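Local coordinates for protein ebony (Drosophila melanogaster, PDB 6DYM) that probably catalyses peptide-bond formation between beta-alanine and biogenic amines such as dopamine, here represented by the C-terminal condensation domain of this nonribosomal peptide synthetase, at residues L77-R82 and H121-G126; F160-S165 and A206-K211. All coordinates share one frame; numbering follows the deposited sequence.

From the N terminus, residues 77-82 span the end of strand 71-80 and the turn after it; the chain then makes an excursion that includes helix 93-111 and returns at 121-126 in strand 119-127, closing interaction 1. Helix 133-153 leads on to 160-165, and only after helix 166-174 and strand 178-184 does 206-211 come back to close interaction 2. The two loops follow each other in series, neither nested nor crossed. They meet in the mixed sheet, where strands 119-127 and 158-163 are parallel neighbours and Ser122 is hydrogen-bonded to Thr161 and Phe160. Helix 93-111, carried within the first loop, packs on Phe160 and Val208 of the second. The topology is consistent with an acetyltransferase-like (GNAT) fold.

Interaction 1. Residues L77-R82 and H121-G126; sequences LNFDAR and HSFMMG
Leu77 to Phe79 run antiparallel to His121 to Met124, with a register slip of one at a classic beta bulge where Phe123 and Met124 both face Leu77, whose O accepts from Phe123 N at 3.1 Å and from Met124 N at 3.3 Å.

The Phe123 side chain takes the crowded position, CG between the backbone N and the carbonyl carbon (chi1 84°), and its ring reaches across to the partner strand. Its CE2 atom touches Leu77 CB at 3.4 Å and, equally closely, Phe79 CD2. The two phenyl planes are only 22° apart, yet they are slid so far that the rings barely overlap. Leu55 of helix 41-58 touches Leu77, Phe79 and Phe123, completing an apolar cluster. On the other face, Asn78 OD1 lies 3.2 Å from Ser122 CA, while Asn78 ND2 is held by Leu60 O.

A bulge in the fourth strand is a hallmark of acetyltransferase-like (GNAT) folds, with which this topology is consistent; there it helps splay the sheet for the cofactor, and a similar role here is possible. Doubly gripped, Leu77 O absorbs the extra residue without costing either bulge amide its bond, while the Phe123 ring packs against Leu77 and Phe79.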
ATOM      1  N   LEU A  77       4.852  -1.216   4.181  1.00 22.15           N
ATOM      2  CA  LEU A  77       5.555   0.059   4.076  1.00 24.51           C
ATOM      3  C   LEU A  77       4.596   1.184   4.446  1.00 27.13           C
ATOM      4  O   LEU A  77       3.521   1.307   3.851  1.00 24.62           O
ATOM      5  CB  LEU A  77       6.107   0.256   2.663  1.00 22.38           C
ATOM      6  CG  LEU A  77       6.887  -0.937   2.101  1.00 29.92           C
ATOM      7  CD1 LEU A  77       7.516  -0.591   0.761  1.00 29.19           C
ATOM      8  CD2 LEU A  77       7.949  -1.397   3.094  1.00 22.12           C
ATOM      9  N   ASN A  78       4.982   1.993   5.432  1.00 21.68           N
ATOM     10  CA  ASN A  78       4.123   3.024   5.987  1.00 18.87           C
ATOM     11  C   ASN A  78       4.877   4.337   6.090  1.00 24.21           C
ATOM     12  O   ASN A  78       6.092   4.359   6.305  1.00 21.82           O
ATOM     13  CB  ASN A  78       3.611   2.635   7.370  1.00 21.74           C
ATOM     14  CG  ASN A  78       2.970   1.277   7.377  1.00 25.24           C
ATOM     15  OD1 ASN A  78       2.030   1.034   6.628  1.00 27.08           O
ATOM     16  ND2 ASN A  78       3.482   0.371   8.209  1.00 23.01           N
ATOM     17  N   PHE A  79       4.126   5.430   5.954  1.00 24.94           N
ATOM     18  CA  PHE A  79       4.615   6.782   6.177  1.00 26.19           C
ATOM     19  C   PHE A  79       3.586   7.554   6.990  1.00 23.64           C
ATOM     20  O   PHE A  79       2.394   7.234   6.990  1.00 24.07           O
ATOM     21  CB  PHE A  79       4.850   7.543   4.869  1.00 22.71           C
ATOM     22  CG  PHE A  79       6.168   7.265   4.216  1.00 29.29           C
ATOM     23  CD1 PHE A  79       7.354   7.591   4.850  1.00 29.19           C
ATOM     24  CD2 PHE A  79       6.218   6.721   2.945  1.00 27.17           C
ATOM     25  CE1 PHE A  79       8.563   7.352   4.240  1.00 29.99           C
ATOM     26  CE2 PHE A  79       7.426   6.479   2.328  1.00 28.78           C
ATOM     27  CZ  PHE A  79       8.598   6.798   2.975  1.00 31.35           C
ATOM     28  N   ASP A  80       4.061   8.574   7.689  1.00 24.18           N
ATOM     29  CA  ASP A  80       3.177   9.639   8.133  1.00 24.61           C
ATOM     30  C   ASP A  80       2.579  10.307   6.901  1.00 23.05           C
ATOM     31  O   ASP A  80       3.313  10.825   6.055  1.00 22.82           O
ATOM     32  CB  ASP A  80       3.960  10.642   8.981  1.00 27.37           C
ATOM     33  CG  ASP A  80       3.078  11.724   9.598  1.00 28.75           C
ATOM     34  OD1 ASP A  80       2.012  12.052   9.035  1.00 25.82           O
ATOM     35  OD2 ASP A  80       3.462  12.257  10.657  1.00 25.68           O
ATOM     36  N   ALA A  81       1.248  10.276   6.790  1.00 22.19           N
ATOM     37  CA  ALA A  81       0.599  10.805   5.595  1.00 27.99           C
ATOM     38  C   ALA A  81       0.971  12.262   5.339  1.00 27.51           C
ATOM     39  O   ALA A  81       0.963  12.709   4.187  1.00 27.75           O
ATOM     40  CB  ALA A  81      -0.916  10.660   5.711  1.00 23.39           C
ATOM     41  N   ARG A  82       1.302  13.012   6.388  1.00 26.17           N
ATOM     42  CA  ARG A  82       1.661  14.419   6.265  1.00 29.44           C
ATOM     43  C   ARG A  82       3.173  14.646   6.292  1.00 36.41           C
ATOM     44  O   ARG A  82       3.622  15.771   6.544  1.00 33.42           O
ATOM     45  CB  ARG A  82       0.975  15.224   7.369  1.00 27.66           C
ATOM     46  CG  ARG A  82      -0.544  15.040   7.410  1.00 27.49           C
ATOM     47  CD  ARG A  82      -1.211  16.153   8.203  1.00 31.23           C
ATOM     48  NE  ARG A  82      -2.653  15.962   8.365  1.00 27.26           N
ATOM     49  CZ  ARG A  82      -3.547  16.164   7.401  1.00 29.63           C
ATOM     50  NH1 ARG A  82      -4.841  15.986   7.638  1.00 26.13           N
ATOM     51  NH2 ARG A  82      -3.147  16.546   6.196  1.00 29.65           N
ATOM     52  N   HIS A 121      -0.126   6.357   7.126  1.00 20.67           N
ATOM     53  CA  HIS A 121      -0.501   5.997   5.763  1.00 18.14           C
ATOM     54  C   HIS A 121       0.087   4.629   5.447  1.00 22.03           C
ATOM     55  O   HIS A 121       1.306   4.484   5.324  1.00 23.88           O
ATOM     56  CB  HIS A 121      -0.014   7.043   4.763  1.00 21.07           C
ATOM     57  CG  HIS A 121      -0.456   6.781   3.356  1.00 33.34           C
ATOM     58  ND1 HIS A 121       0.212   7.281   2.258  1.00 30.07           N
ATOM     59  CD2 HIS A 121      -1.497   6.064   2.868  1.00 30.36           C
ATOM     60  CE1 HIS A 121      -0.402   6.889   1.155  1.00 36.81           C
ATOM     61  NE2 HIS A 121      -1.442   6.149   1.496  1.00 36.64           N
ATOM     62  N   SER A 122      -0.780   3.626   5.336  1.00 22.87           N
ATOM     63  CA  SER A 122      -0.378   2.303   4.859  1.00 25.67           C
ATOM     64  C   SER A 122      -0.345   2.373   3.342  1.00 29.63           C
ATOM     65  O   SER A 122      -1.386   2.309   2.684  1.00 34.81           O
ATOM     66  CB  SER A 122      -1.342   1.229   5.347  1.00 29.60           C
ATOM     67  OG  SER A 122      -0.964  -0.048   4.852  1.00 37.78           O
ATOM     68  N   PHE A 123       0.844   2.530   2.768  1.00 29.96           N
ATOM     69  CA  PHE A 123       0.894   2.832   1.348  1.00 41.33           C
ATOM     70  C   PHE A 123       1.320   1.655   0.481  1.00 37.20           C
ATOM     71  O   PHE A 123       0.955   1.628  -0.697  1.00 31.31           O
ATOM     72  CB  PHE A 123       1.778   4.067   1.097  1.00 42.74           C
ATOM     73  CG  PHE A 123       3.249   3.785   1.006  1.00 36.12           C
ATOM     74  CD1 PHE A 123       3.859   3.611  -0.225  1.00 39.06           C
ATOM     75  CD2 PHE A 123       4.032   3.765   2.141  1.00 37.92           C
ATOM     76  CE1 PHE A 123       5.218   3.372  -0.322  1.00 38.21           C
ATOM     77  CE2 PHE A 123       5.397   3.532   2.054  1.00 41.98           C
ATOM     78  CZ  PHE A 123       5.987   3.332   0.818  1.00 38.56           C
ATOM     79  N   MET A 124       2.033   0.669   1.027  1.00 31.34           N
ATOM     80  CA  MET A 124       2.287  -0.573   0.308  1.00 31.94           C
ATOM     81  C   MET A 124       2.234  -1.749   1.269  1.00 32.21           C
ATOM     82  O   MET A 124       2.713  -1.663   2.405  1.00 32.56           O
ATOM     83  CB  MET A 124       3.643  -0.568  -0.421  1.00 34.15           C
ATOM     84  CG  MET A 124       3.762   0.475  -1.520  1.00 49.92           C
ATOM     85  SD  MET A 124       5.091   0.165  -2.701  1.00 61.70           S
ATOM     86  CE  MET A 124       4.976   1.626  -3.732  1.00 46.99           C
ATOM     87  N   MET A 125       1.633  -2.840   0.803  1.00 30.80           N
ATOM     88  CA  MET A 125       1.627  -4.121   1.497  1.00 28.74           C
ATOM     89  C   MET A 125       1.813  -5.205   0.448  1.00 40.12           C
ATOM     90  O   MET A 125       1.166  -5.162  -0.603  1.00 43.26           O
ATOM     91  CB  MET A 125       0.317  -4.336   2.264  1.00 36.66           C
ATOM     92  CG  MET A 125       0.468  -5.074   3.580  1.00 41.77           C
ATOM     93  SD  MET A 125      -1.068  -5.130   4.535  1.00 46.46           S
ATOM     94  CE  MET A 125      -0.720  -3.991   5.872  1.00 32.03           C
ATOM     95  N   GLY A 126       2.695  -6.155   0.715  1.00 26.96           N
ATOM     96  CA  GLY A 126       2.960  -7.219  -0.241  1.00 25.94           C
ATOM     97  C   GLY A 126       3.383  -8.488   0.460  1.00 29.74           C
ATOM     98  O   GLY A 126       3.893  -8.458   1.584  1.00 25.39           O
TER

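Interaction 2. Residues F160-S165 and A206-K211; sequences FTTNTS and AIVHWK
Asn163 and His209 meet on one face of an antiparallel pair that runs in unbroken register from Phe160–Trp210 to Asn163–Ile207. The Asn163 ND2 group donates to His209 ND1 at 2.8 Å, with the acceptor almost in the amide plane but the donor tilted out of the imidazole plane. Each CG sits beside its own backbone N (chi1 -72° for Asn163, -84° for His209), and the side chains cross at about a right angle, amide and ring planes 47° apart. Ile207 CG2 lies 3.3 Å above the His209 ring plane, offset toward the rim. Asp173 takes the other ring nitrogen, NE2, tying the strand to helix 166-174. An alanine in place of His209 would probably leave Asn163 ND2 and Asp173 OD1 without this shared mate and open a gap beside Ile207 CG2.

The other face is largely apolar. Phe160 has CG anti to the backbone N, and its ring crosses Val208 obliquely, CE1 meeting Val208 CG1 at 3.5 Å. Its CB approaches the edge of the Trp210 indole, 3.9 Å from CE3.

The chemistry is thus largely divided by face: phenyl and valine against helix 93-111, the indole reaching Leu180 of strand 178-184, and Thr162 OG1, bonded to Glu104, the polar exception. Opposite, ND1 accepts from Asn163, so NE2 probably carries the proton toward Asp173 OD1, and the two bonds together hold the ring's rotation.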
ATOM      1  N   PHE A 160      -4.716   5.070   7.503  1.00 22.65           N
ATOM      2  CA  PHE A 160      -5.323   5.618   6.296  1.00 19.84           C
ATOM      3  C   PHE A 160      -4.758   4.880   5.091  1.00 21.30           C
ATOM      4  O   PHE A 160      -3.537   4.739   4.974  1.00 22.10           O
ATOM      5  CB  PHE A 160      -5.010   7.117   6.224  1.00 18.91           C
ATOM      6  CG  PHE A 160      -5.692   7.855   5.117  1.00 19.68           C
ATOM      7  CD1 PHE A 160      -7.071   7.892   5.029  1.00 23.76           C
ATOM      8  CD2 PHE A 160      -4.943   8.573   4.190  1.00 28.40           C
ATOM      9  CE1 PHE A 160      -7.694   8.608   4.016  1.00 24.08           C
ATOM     10  CE2 PHE A 160      -5.559   9.287   3.179  1.00 23.88           C
ATOM     11  CZ  PHE A 160      -6.940   9.301   3.093  1.00 21.78           C
ATOM     12  N   THR A 161      -5.632   4.400   4.206  1.00 22.38           N
ATOM     13  CA  THR A 161      -5.162   3.678   3.028  1.00 29.19           C
ATOM     14  C   THR A 161      -6.255   3.645   1.965  1.00 31.01           C
ATOM     15  O   THR A 161      -7.448   3.727   2.279  1.00 26.69           O
ATOM     16  CB  THR A 161      -4.719   2.249   3.387  1.00 31.11           C
ATOM     17  OG1 THR A 161      -4.230   1.583   2.215  1.00 30.82           O
ATOM     18  CG2 THR A 161      -5.873   1.447   3.980  1.00 30.91           C
ATOM     19  N   THR A 162      -5.834   3.548   0.700  1.00 20.31           N
ATOM     20  CA  THR A 162      -6.745   3.290  -0.414  1.00 23.21           C
ATOM     21  C   THR A 162      -6.548   1.852  -0.871  1.00 22.79           C
ATOM     22  O   THR A 162      -5.443   1.469  -1.266  1.00 22.59           O
ATOM     23  CB  THR A 162      -6.513   4.245  -1.586  1.00 25.08           C
ATOM     24  OG1 THR A 162      -6.633   5.595  -1.138  1.00 23.47           O
ATOM     25  CG2 THR A 162      -7.544   4.005  -2.683  1.00 21.02           C
ATOM     26  N   ASN A 163      -7.613   1.066  -0.823  1.00 21.80           N
ATOM     27  CA  ASN A 163      -7.545  -0.341  -1.185  1.00 25.57           C
ATOM     28  C   ASN A 163      -8.126  -0.525  -2.578  1.00 20.60           C
ATOM     29  O   ASN A 163      -9.269  -0.131  -2.842  1.00 20.34           O
ATOM     30  CB  ASN A 163      -8.265  -1.192  -0.146  1.00 16.79           C
ATOM     31  CG  ASN A 163      -7.490  -1.260   1.147  1.00 22.46           C
ATOM     32  OD1 ASN A 163      -6.311  -1.604   1.150  1.00 24.12           O
ATOM     33  ND2 ASN A 163      -8.133  -0.900   2.247  1.00 21.24           N
ATOM     34  N   THR A 164      -7.328  -1.114  -3.465  1.00 17.53           N
ATOM     35  CA  THR A 164      -7.661  -1.205  -4.875  1.00 23.95           C
ATOM     36  C   THR A 164      -7.865  -2.633  -5.351  1.00 25.64           C
ATOM     37  O   THR A 164      -8.089  -2.842  -6.548  1.00 19.47           O
ATOM     38  CB  THR A 164      -6.566  -0.540  -5.717  1.00 27.82           C
ATOM     39  OG1 THR A 164      -5.309  -1.154  -5.413  1.00 25.58           O
ATOM     40  CG2 THR A 164      -6.488   0.957  -5.409  1.00 20.69           C
ATOM     41  N   SER A 165      -7.790  -3.619  -4.462  1.00 23.11           N
ATOM     42  CA  SER A 165      -8.095  -4.988  -4.839  1.00 27.94           C
ATOM     43  C   SER A 165      -9.239  -5.512  -3.981  1.00 25.47           C
ATOM     44  O   SER A 165      -9.423  -5.063  -2.844  1.00 20.20           O
ATOM     45  CB  SER A 165      -6.872  -5.905  -4.689  1.00 26.49           C
ATOM     46  OG  SER A 165      -6.699  -6.323  -3.346  1.00 28.92           O
ATOM     47  N   ALA A 206     -12.012   1.749  -6.164  1.00 21.45           N
ATOM     48  CA  ALA A 206     -10.944   2.194  -5.279  1.00 23.48           C
ATOM     49  C   ALA A 206     -11.629   2.701  -4.022  1.00 25.36           C
ATOM     50  O   ALA A 206     -12.510   3.566  -4.103  1.00 23.67           O
ATOM     51  CB  ALA A 206     -10.092   3.291  -5.918  1.00 24.25           C
ATOM     52  N   ILE A 207     -11.263   2.143  -2.875  1.00 20.85           N
ATOM     53  CA  ILE A 207     -11.958   2.427  -1.629  1.00 17.99           C
ATOM     54  C   ILE A 207     -10.974   3.066  -0.665  1.00 22.11           C
ATOM     55  O   ILE A 207      -9.905   2.502  -0.393  1.00 19.02           O
ATOM     56  CB  ILE A 207     -12.591   1.163  -1.026  1.00 19.93           C
ATOM     57  CG1 ILE A 207     -13.486   0.493  -2.080  1.00 29.88           C
ATOM     58  CG2 ILE A 207     -13.389   1.530   0.209  1.00 18.16           C
ATOM     59  CD1 ILE A 207     -14.454  -0.523  -1.537  1.00 33.64           C
ATOM     60  N   VAL A 208     -11.334   4.245  -0.162  1.00 18.29           N
ATOM     61  CA  VAL A 208     -10.530   4.971   0.817  1.00 21.34           C
ATOM     62  C   VAL A 208     -10.990   4.556   2.207  1.00 20.88           C
ATOM     63  O   VAL A 208     -12.165   4.719   2.556  1.00 19.78           O
ATOM     64  CB  VAL A 208     -10.649   6.492   0.619  1.00 23.85           C
ATOM     65  CG1 VAL A 208      -9.846   7.234   1.676  1.00 22.60           C
ATOM     66  CG2 VAL A 208     -10.158   6.878  -0.764  1.00 18.22           C
ATOM     67  N   HIS A 209     -10.062   4.022   2.998  1.00 17.96           N
ATOM     68  CA  HIS A 209     -10.370   3.405   4.280  1.00 26.40           C
ATOM     69  C   HIS A 209      -9.643   4.123   5.407  1.00 24.37           C
ATOM     70  O   HIS A 209      -8.488   4.530   5.260  1.00 20.77           O
ATOM     71  CB  HIS A 209      -9.975   1.922   4.290  1.00 20.15           C
ATOM     72  CG  HIS A 209     -11.005   1.015   3.699  1.00 18.02           C
ATOM     73  ND1 HIS A 209     -10.733   0.162   2.651  1.00 21.38           N
ATOM     74  CD2 HIS A 209     -12.303   0.808   4.025  1.00 22.27           C
ATOM     75  CE1 HIS A 209     -11.821  -0.530   2.354  1.00 22.49           C
ATOM     76  NE2 HIS A 209     -12.789  -0.153   3.172  1.00 23.42           N
ATOM     77  N   TRP A 210     -10.322   4.240   6.549  1.00 20.10           N
ATOM     78  CA  TRP A 210      -9.799   4.966   7.700  1.00 19.53           C
ATOM     79  C   TRP A 210     -10.230   4.241   8.966  1.00 22.26           C
ATOM     80  O   TRP A 210     -11.409   3.908   9.120  1.00 19.21           O
ATOM     81  CB  TRP A 210     -10.309   6.415   7.690  1.00 24.14           C
ATOM     82  CG  TRP A 210     -10.150   7.198   8.968  1.00 24.10           C
ATOM     83  CD1 TRP A 210     -11.150   7.615   9.798  1.00 23.50           C
ATOM     84  CD2 TRP A 210      -8.927   7.697   9.535  1.00 21.64           C
ATOM     85  NE1 TRP A 210     -10.627   8.325  10.851  1.00 23.89           N
ATOM     86  CE2 TRP A 210      -9.266   8.389  10.715  1.00 22.15           C
ATOM     87  CE3 TRP A 210      -7.581   7.613   9.167  1.00 21.33           C
ATOM     88  CZ2 TRP A 210      -8.311   9.002  11.524  1.00 22.46           C
ATOM     89  CZ3 TRP A 210      -6.633   8.224   9.973  1.00 25.12           C
ATOM     90  CH2 TRP A 210      -7.005   8.911  11.136  1.00 24.00           C
ATOM     91  N   LYS A 211      -9.278   3.985   9.860  1.00 22.78           N
ATOM     92  CA  LYS A 211      -9.563   3.314  11.121  1.00 25.48           C
ATOM     93  C   LYS A 211      -8.914   4.097  12.248  1.00 22.02           C
ATOM     94  O   LYS A 211      -7.686   4.210  12.300  1.00 21.81           O
ATOM     95  CB  LYS A 211      -9.055   1.868  11.117  1.00 22.40           C
ATOM     96  CG  LYS A 211      -9.351   1.107  12.406  1.00 29.44           C
ATOM     97  CD  LYS A 211      -8.986  -0.367  12.276  1.00 31.27           C
ATOM     98  CE  LYS A 211      -9.386  -1.141  13.519  1.00 41.25           C
ATOM     99  NZ  LYS A 211     -10.457  -0.431  14.267  1.00 42.46           N
TER